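Local coordinates for probable primosomal replication protein n (Ralstonia solanacearum, PDB 4FDB) that probably helps restart stalled replication forks by binding single-stranded DNA and stabilising the PriA helicase on DNA during primosome assembly, at residues 3-14 and 66-77. The protein carries 3 engineered substitutions. Sequence-based numbering, arbitrary orientation. Where two conformers were deposited one is given.
Sequences NRLQLVATLVER and APGTVLDCVGFL. Engineered in segment 3-14: Val12 (natural residue Ala). Engineered in segment 66-77: Asp72 (natural residue Glu).
Strand 3-14, the first of this OB fold, runs antiparallel to strand 70-77, the fourth. Leu5 with Gly75, Leu7 with Cys73 and Ala9 with Leu71 are the hydrogen-bonded pairs. Leu11 N bonds Thr69 O and Gly68 N bonds Leu11 O, carrying the pairing into the type II turn 66-69. Thr69 N closes the turn on Ala66 O, and Thr69 OG1 bonds the same oxygen at 2.7 Å.

At the other end ND2 and OD1 of Asn3 stand in for a main-chain N-H and C=O, facing the O and N of Leu77. With CG anti to the main-chain N (chi1 164°), ND2 gives a nearly straight bond to Leu77 O at 2.8 Å, its N-H pointing at a lone pair in the carbonyl plane and Leu77 O lying in the Asn3 amide plane, while OD1 accepts from Leu77 N at 3.0 Å. Both bonds fix the flip of the amide, whose plane stands 88° from the Phe76 ring.

Val8 CG1 meets Val70 CG1 at 3.7 Å, and CG2 of Val8 lies alongside the carboxylate of engineered Asp72, whose OD1 is hydrogen-bonded to ND1 of His97. On the buried face Leu11 CB packs on Leu71 CD1 at 4.1 Å. Residues 3-7 also pair with a strand of the second subunit, and the pairing of strand 3-19 with strand 70-79 is characteristic of the closed OB-fold barrel.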
ATOM      1  N   ASN A   3      -4.629  -7.207   4.717  1.00 19.27           N
ATOM      2  CA  ASN A   3      -4.329  -5.864   4.230  1.00 17.51           C
ATOM      3  C   ASN A   3      -3.088  -5.515   5.006  1.00 17.27           C
ATOM      4  O   ASN A   3      -3.178  -5.054   6.141  1.00 16.42           O
ATOM      5  CB  ASN A   3      -5.495  -4.916   4.549  1.00 17.81           C
ATOM      6  CG  ASN A   3      -5.133  -3.423   4.427  1.00 16.08           C
ATOM      7  OD1 ASN A   3      -4.070  -3.036   3.926  1.00 16.21           O
ATOM      8  ND2 ASN A   3      -6.027  -2.579   4.926  1.00 16.40           N
ATOM      9  N   ARG A   4      -1.927  -5.769   4.403  1.00 15.53           N
ATOM     10  CA  ARG A   4      -0.658  -5.596   5.123  1.00 14.65           C
ATOM     11  C   ARG A   4       0.412  -5.056   4.201  1.00 13.62           C
ATOM     12  O   ARG A   4       0.736  -5.678   3.193  1.00 14.74           O
ATOM     13  CB  ARG A   4      -0.203  -6.944   5.695  1.00 21.24           C
ATOM     14  CG  ARG A   4       1.101  -6.896   6.485  1.00 23.06           C
ATOM     15  CD  ARG A   4       1.301  -8.173   7.293  1.00 34.60           C
ATOM     16  NE  ARG A   4       2.500  -8.115   8.126  1.00 44.77           N
ATOM     17  CZ  ARG A   4       3.626  -8.778   7.870  1.00 50.03           C
ATOM     18  NH1 ARG A   4       4.667  -8.659   8.685  1.00 49.26           N
ATOM     19  NH2 ARG A   4       3.710  -9.566   6.805  1.00 53.78           N
ATOM     20  N   LEU A   5       0.959  -3.898   4.561  1.00 12.36           N
ATOM     21  CA  LEU A   5       2.029  -3.274   3.808  1.00 13.04           C
ATOM     22  C   LEU A   5       3.301  -3.338   4.648  1.00 14.23           C
ATOM     23  O   LEU A   5       3.276  -3.008   5.835  1.00 14.19           O
ATOM     24  CB  LEU A   5       1.696  -1.806   3.523  1.00 12.99           C
ATOM     25  CG  LEU A   5       2.823  -1.033   2.808  1.00 13.69           C
ATOM     26  CD1 LEU A   5       3.082  -1.639   1.432  1.00 15.24           C
ATOM     27  CD2 LEU A   5       2.515   0.455   2.666  1.00 18.94           C
ATOM     28  N   GLN A   6       4.390  -3.794   4.039  1.00 15.69           N
ATOM     29  CA  GLN A   6       5.716  -3.718   4.656  1.00 14.03           C
ATOM     30  C   GLN A   6       6.520  -2.753   3.817  1.00 15.85           C
ATOM     31  O   GLN A   6       6.579  -2.894   2.607  1.00 14.77           O
ATOM     32  CB  GLN A   6       6.402  -5.074   4.611  1.00 16.89           C
ATOM     33  CG  GLN A   6       5.679  -6.195   5.328  1.00 20.83           C
ATOM     34  CD  GLN A   6       6.258  -7.541   4.960  1.00 28.37           C
ATOM     35  OE1 GLN A   6       5.804  -8.190   4.017  1.00 30.32           O
ATOM     36  NE2 GLN A   6       7.284  -7.961   5.693  1.00 26.48           N
ATOM     37  N   LEU A   7       7.150  -1.775   4.454  1.00 13.13           N
ATOM     38  CA  LEU A   7       7.824  -0.745   3.700  1.00 14.38           C
ATOM     39  C   LEU A   7       9.036  -0.290   4.489  1.00 16.07           C
ATOM     40  O   LEU A   7       8.926  -0.016   5.678  1.00 16.05           O
ATOM     41  CB  LEU A   7       6.876   0.431   3.460  1.00 16.72           C
ATOM     42  CG  LEU A   7       7.323   1.453   2.400  1.00 20.10           C
ATOM     43  CD1 LEU A   7       7.325   0.808   1.019  1.00 18.16           C
ATOM     44  CD2 LEU A   7       6.413   2.659   2.397  1.00 20.18           C
ATOM     45  N   VAL A   8      10.190  -0.257   3.837  1.00 11.71           N
ATOM     46  CA  VAL A   8      11.359   0.390   4.423  1.00 12.27           C
ATOM     47  C   VAL A   8      11.480   1.750   3.760  1.00 18.78           C
ATOM     48  O   VAL A   8      11.630   1.831   2.548  1.00 16.05           O
ATOM     49  CB  VAL A   8      12.629  -0.414   4.167  1.00 16.04           C
ATOM     50  CG1 VAL A   8      13.871   0.427   4.502  1.00 20.30           C
ATOM     51  CG2 VAL A   8      12.604  -1.690   4.986  1.00 23.01           C
ATOM     52  N   ALA A   9      11.414   2.819   4.546  1.00 14.16           N
ATOM     53  CA  ALA A   9      11.283   4.147   3.958  1.00 15.11           C
ATOM     54  C   ALA A   9      11.837   5.209   4.889  1.00 15.05           C
ATOM     55  O   ALA A   9      11.951   4.993   6.089  1.00 17.05           O
ATOM     56  CB  ALA A   9       9.824   4.438   3.640  1.00 19.37           C
ATOM     57  N   THR A  10      12.180   6.358   4.317  1.00 12.86           N
ATOM     58  CA  THR A  10      12.759   7.454   5.073  1.00 13.83           C
ATOM     59  C   THR A  10      11.659   8.376   5.583  1.00 15.06           C
ATOM     60  O   THR A  10      10.770   8.762   4.831  1.00 14.53           O
ATOM     61  CB  THR A  10      13.704   8.255   4.173  1.00 14.20           C
ATOM     62  OG1 THR A  10      14.732   7.384   3.692  1.00 18.68           O
ATOM     63  CG2 THR A  10      14.328   9.429   4.929  1.00 17.28           C
ATOM     64  N   LEU A  11      11.716   8.736   6.865  1.00 14.35           N
ATOM     65  CA  LEU A  11      10.773   9.718   7.390  1.00 17.14           C
ATOM     66  C   LEU A  11      11.146  11.091   6.845  1.00 18.87           C
ATOM     67  O   LEU A  11      12.236  11.565   7.091  1.00 17.83           O
ATOM     68  CB  LEU A  11      10.816   9.753   8.912  1.00 18.27           C
ATOM     69  CG  LEU A  11       9.936  10.849   9.516  1.00 17.42           C
ATOM     70  CD1 LEU A  11       8.491  10.528   9.257  1.00 17.07           C
ATOM     71  CD2 LEU A  11      10.198  11.027  11.011  1.00 19.11           C
ATOM     72  N   VAL A  12      10.245  11.718   6.094  1.00 13.11           N
ATOM     73  CA  VAL A  12      10.535  13.011   5.478  1.00 13.79           C
ATOM     74  C   VAL A  12      10.094  14.155   6.377  1.00 14.43           C
ATOM     75  O   VAL A  12      10.808  15.134   6.599  1.00 17.84           O
ATOM     76  CB  VAL A  12       9.761  13.139   4.131  1.00 17.44           C
ATOM     77  CG1 VAL A  12      10.033  14.481   3.482  1.00 20.35           C
ATOM     78  CG2 VAL A  12      10.129  12.005   3.191  1.00 21.56           C
ATOM     79  N   GLU A  13       8.870  14.042   6.880  1.00 16.42           N
ATOM     80  CA  GLU A  13       8.388  15.071   7.770  1.00 16.21           C
ATOM     81  C   GLU A  13       7.265  14.505   8.605  1.00 14.43           C
ATOM     82  O   GLU A  13       6.667  13.480   8.272  1.00 15.55           O
ATOM     83  CB  GLU A  13       7.918  16.298   6.989  1.00 21.65           C
ATOM     84  CG  GLU A  13       6.982  15.990   5.849  1.00 24.03           C
ATOM     85  CD  GLU A  13       6.605  17.236   5.051  1.00 32.14           C
ATOM     86  OE1 GLU A  13       7.490  17.852   4.406  1.00 28.95           O
ATOM     87  OE2 GLU A  13       5.413  17.605   5.068  1.00 33.76           O
ATOM     88  N   ARG A  14       6.997  15.164   9.714  1.00 14.30           N
ATOM     89  CA  ARG A  14       5.846  14.764  10.515  1.00 15.81           C
ATOM     90  C   ARG A  14       5.136  15.989  11.042  1.00 18.00           C
ATOM     91  O   ARG A  14       5.747  17.050  11.200  1.00 20.77           O
ATOM     92  CB  ARG A  14       6.241  13.788  11.634  1.00 17.65           C
ATOM     93  CG  ARG A  14       7.441  14.188  12.435  1.00 20.09           C
ATOM     94  CD  ARG A  14       7.706  13.206  13.582  1.00 20.53           C
ATOM     95  NE  ARG A  14       8.993  13.495  14.229  1.00 19.02           N
ATOM     96  CZ  ARG A  14       9.170  14.412  15.168  1.00 23.49           C
ATOM     97  NH1 ARG A  14       8.142  15.138  15.604  1.00 25.50           N
ATOM     98  NH2 ARG A  14      10.375  14.601  15.690  1.00 24.46           N
ATOM     99  N   ALA A  66      13.640  11.500  14.432  1.00 19.14           N
ATOM    100  CA  ALA A  66      14.149  12.604  13.618  1.00 20.07           C
ATOM    101  C   ALA A  66      13.820  12.399  12.142  1.00 20.70           C
ATOM    102  O   ALA A  66      14.008  11.306  11.607  1.00 20.84           O
ATOM    103  CB  ALA A  66      15.649  12.731  13.783  1.00 26.50           C
ATOM    104  N   PRO A  67      13.328  13.456  11.478  1.00 20.20           N
ATOM    105  CA  PRO A  67      13.232  13.400  10.016  1.00 19.39           C
ATOM    106  C   PRO A  67      14.591  13.055   9.405  1.00 17.98           C
ATOM    107  O   PRO A  67      15.629  13.562   9.846  1.00 19.80           O
ATOM    108  CB  PRO A  67      12.804  14.821   9.651  1.00 25.94           C
ATOM    109  CG  PRO A  67      11.971  15.246  10.853  1.00 28.82           C
ATOM    110  CD  PRO A  67      12.758  14.701  12.022  1.00 24.79           C
ATOM    111  N   GLY A  68      14.579  12.182   8.407  1.00 17.09           N
ATOM    112  CA  GLY A  68      15.801  11.673   7.817  1.00 18.18           C
ATOM    113  C   GLY A  68      16.070  10.239   8.234  1.00 19.87           C
ATOM    114  O   GLY A  68      16.912   9.558   7.653  1.00 23.94           O
ATOM    115  N   THR A  69      15.353   9.772   9.251  1.00 19.92           N
ATOM    116  CA  THR A  69      15.584   8.434   9.782  1.00 18.05           C
ATOM    117  C   THR A  69      14.953   7.378   8.889  1.00 17.53           C
ATOM    118  O   THR A  69      13.815   7.538   8.467  1.00 15.96           O
ATOM    119  CB  THR A  69      14.994   8.312  11.197  1.00 18.91           C
ATOM    120  OG1 THR A  69      15.652   9.262  12.047  1.00 18.73           O
ATOM    121  CG2 THR A  69      15.206   6.903  11.740  1.00 19.05           C
ATOM    122  N   VAL A  70      15.674   6.294   8.602  1.00 16.38           N
ATOM    123  CA  VAL A  70      15.073   5.221   7.801  1.00 15.36           C
ATOM    124  C   VAL A  70      14.341   4.236   8.719  1.00 14.83           C
ATOM    125  O   VAL A  70      14.913   3.755   9.702  1.00 18.49           O
ATOM    126  CB  VAL A  70      16.128   4.461   6.978  1.00 19.52           C
ATOM    127  CG1 VAL A  70      15.474   3.377   6.134  1.00 19.37           C
ATOM    128  CG2 VAL A  70      16.897   5.420   6.077  1.00 21.54           C
ATOM    129  N   LEU A  71      13.094   3.931   8.391  1.00 17.47           N
ATOM    130  CA  LEU A  71      12.251   3.133   9.272  1.00 18.90           C
ATOM    131  C   LEU A  71      11.822   1.868   8.554  1.00 17.88           C
ATOM    132  O   LEU A  71      11.522   1.923   7.375  1.00 18.22           O
ATOM    133  CB  LEU A  71      10.994   3.926   9.624  1.00 21.83           C
ATOM    134  CG  LEU A  71      11.246   5.256  10.332  1.00 21.95           C
ATOM    135  CD1 LEU A  71       9.954   6.051  10.464  1.00 21.53           C
ATOM    136  CD2 LEU A  71      11.866   5.002  11.674  1.00 23.73           C
ATOM    137  N   ASP A  72      11.806   0.744   9.272  1.00 17.59           N
ATOM    138  CA  ASP A  72      11.212  -0.508   8.793  1.00 16.94           C
ATOM    139  C   ASP A  72       9.788  -0.537   9.302  1.00 17.13           C
ATOM    140  O   ASP A  72       9.585  -0.730  10.497  1.00 18.47           O
ATOM    141  CB  ASP A  72      11.931  -1.692   9.443  1.00 21.65           C
ATOM    142  CG  ASP A  72      12.845  -2.419   8.497  1.00 44.40           C
ATOM    143  OD1 ASP A  72      13.755  -1.773   7.944  1.00 49.63           O
ATOM    144  OD2 ASP A  72      12.662  -3.645   8.321  1.00 53.10           O
ATOM    145  N   CYS A  73       8.807  -0.345   8.416  1.00 15.79           N
ATOM    146  CA  CYS A  73       7.419  -0.183   8.844  1.00 17.32           C
ATOM    147  C   CYS A  73       6.550  -1.349   8.420  1.00 15.68           C
ATOM    148  O   CYS A  73       6.736  -1.913   7.338  1.00 16.43           O
ATOM    149  CB  CYS A  73       6.811   1.056   8.195  1.00 16.78           C
ATOM    150  SG  CYS A  73       7.781   2.558   8.420  1.00 24.16           S
ATOM    151  N   VAL A  74       5.608  -1.709   9.280  0.50 13.85           N
ATOM    152  CA  VAL A  74       4.527  -2.596   8.872  0.50 15.32           C
ATOM    153  C   VAL A  74       3.210  -1.932   9.230  0.50 14.05           C
ATOM    154  O   VAL A  74       3.141  -1.071  10.109  0.50 11.14           O
ATOM    155  CB  VAL A  74       4.625  -3.985   9.520  0.50 16.88           C
ATOM    156  CG1 VAL A  74       5.786  -4.774   8.923  0.50 20.72           C
ATOM    157  CG2 VAL A  74       4.760  -3.871  11.031  0.50 15.85           C
ATOM    158  N   GLY A  75       2.153  -2.309   8.534  1.00 13.58           N
ATOM    159  CA  GLY A  75       0.858  -1.783   8.895  1.00 14.25           C
ATOM    160  C   GLY A  75      -0.133  -2.074   7.816  1.00 15.83           C
ATOM    161  O   GLY A  75      -0.001  -3.086   7.115  1.00 15.71           O
ATOM    162  N   PHE A  76      -1.123  -1.199   7.688  1.00 14.87           N
ATOM    163  CA  PHE A  76      -2.212  -1.449   6.745  1.00 13.30           C
ATOM    164  C   PHE A  76      -2.631  -0.179   6.039  1.00 12.19           C
ATOM    165  O   PHE A  76      -2.338   0.909   6.501  1.00 15.99           O
ATOM    166  CB  PHE A  76      -3.411  -2.079   7.463  1.00 14.25           C
ATOM    167  CG  PHE A  76      -4.012  -1.217   8.556  1.00 14.34           C
ATOM    168  CD1 PHE A  76      -5.115  -0.410   8.299  1.00 15.06           C
ATOM    169  CD2 PHE A  76      -3.499  -1.253   9.848  1.00 20.77           C
ATOM    170  CE1 PHE A  76      -5.695   0.359   9.313  1.00 19.51           C
ATOM    171  CE2 PHE A  76      -4.064  -0.483  10.866  1.00 19.28           C
ATOM    172  CZ  PHE A  76      -5.147   0.334  10.596  1.00 17.89           C
ATOM    173  N   LEU A  77      -3.283  -0.319   4.887  1.00 12.40           N
ATOM    174  CA  LEU A  77      -3.791   0.847   4.174  1.00 15.17           C
ATOM    175  C   LEU A  77      -5.230   1.143   4.595  1.00 15.98           C
ATOM    176  O   LEU A  77      -5.983   0.237   4.919  1.00 17.33           O
ATOM    177  CB  LEU A  77      -3.780   0.599   2.666  1.00 15.69           C
ATOM    178  CG  LEU A  77      -2.390   0.430   2.059  1.00 15.28           C
ATOM    179  CD1 LEU A  77      -2.523   0.126   0.563  1.00 17.30           C
ATOM    180  CD2 LEU A  77      -1.556   1.682   2.283  1.00 17.52           C
TER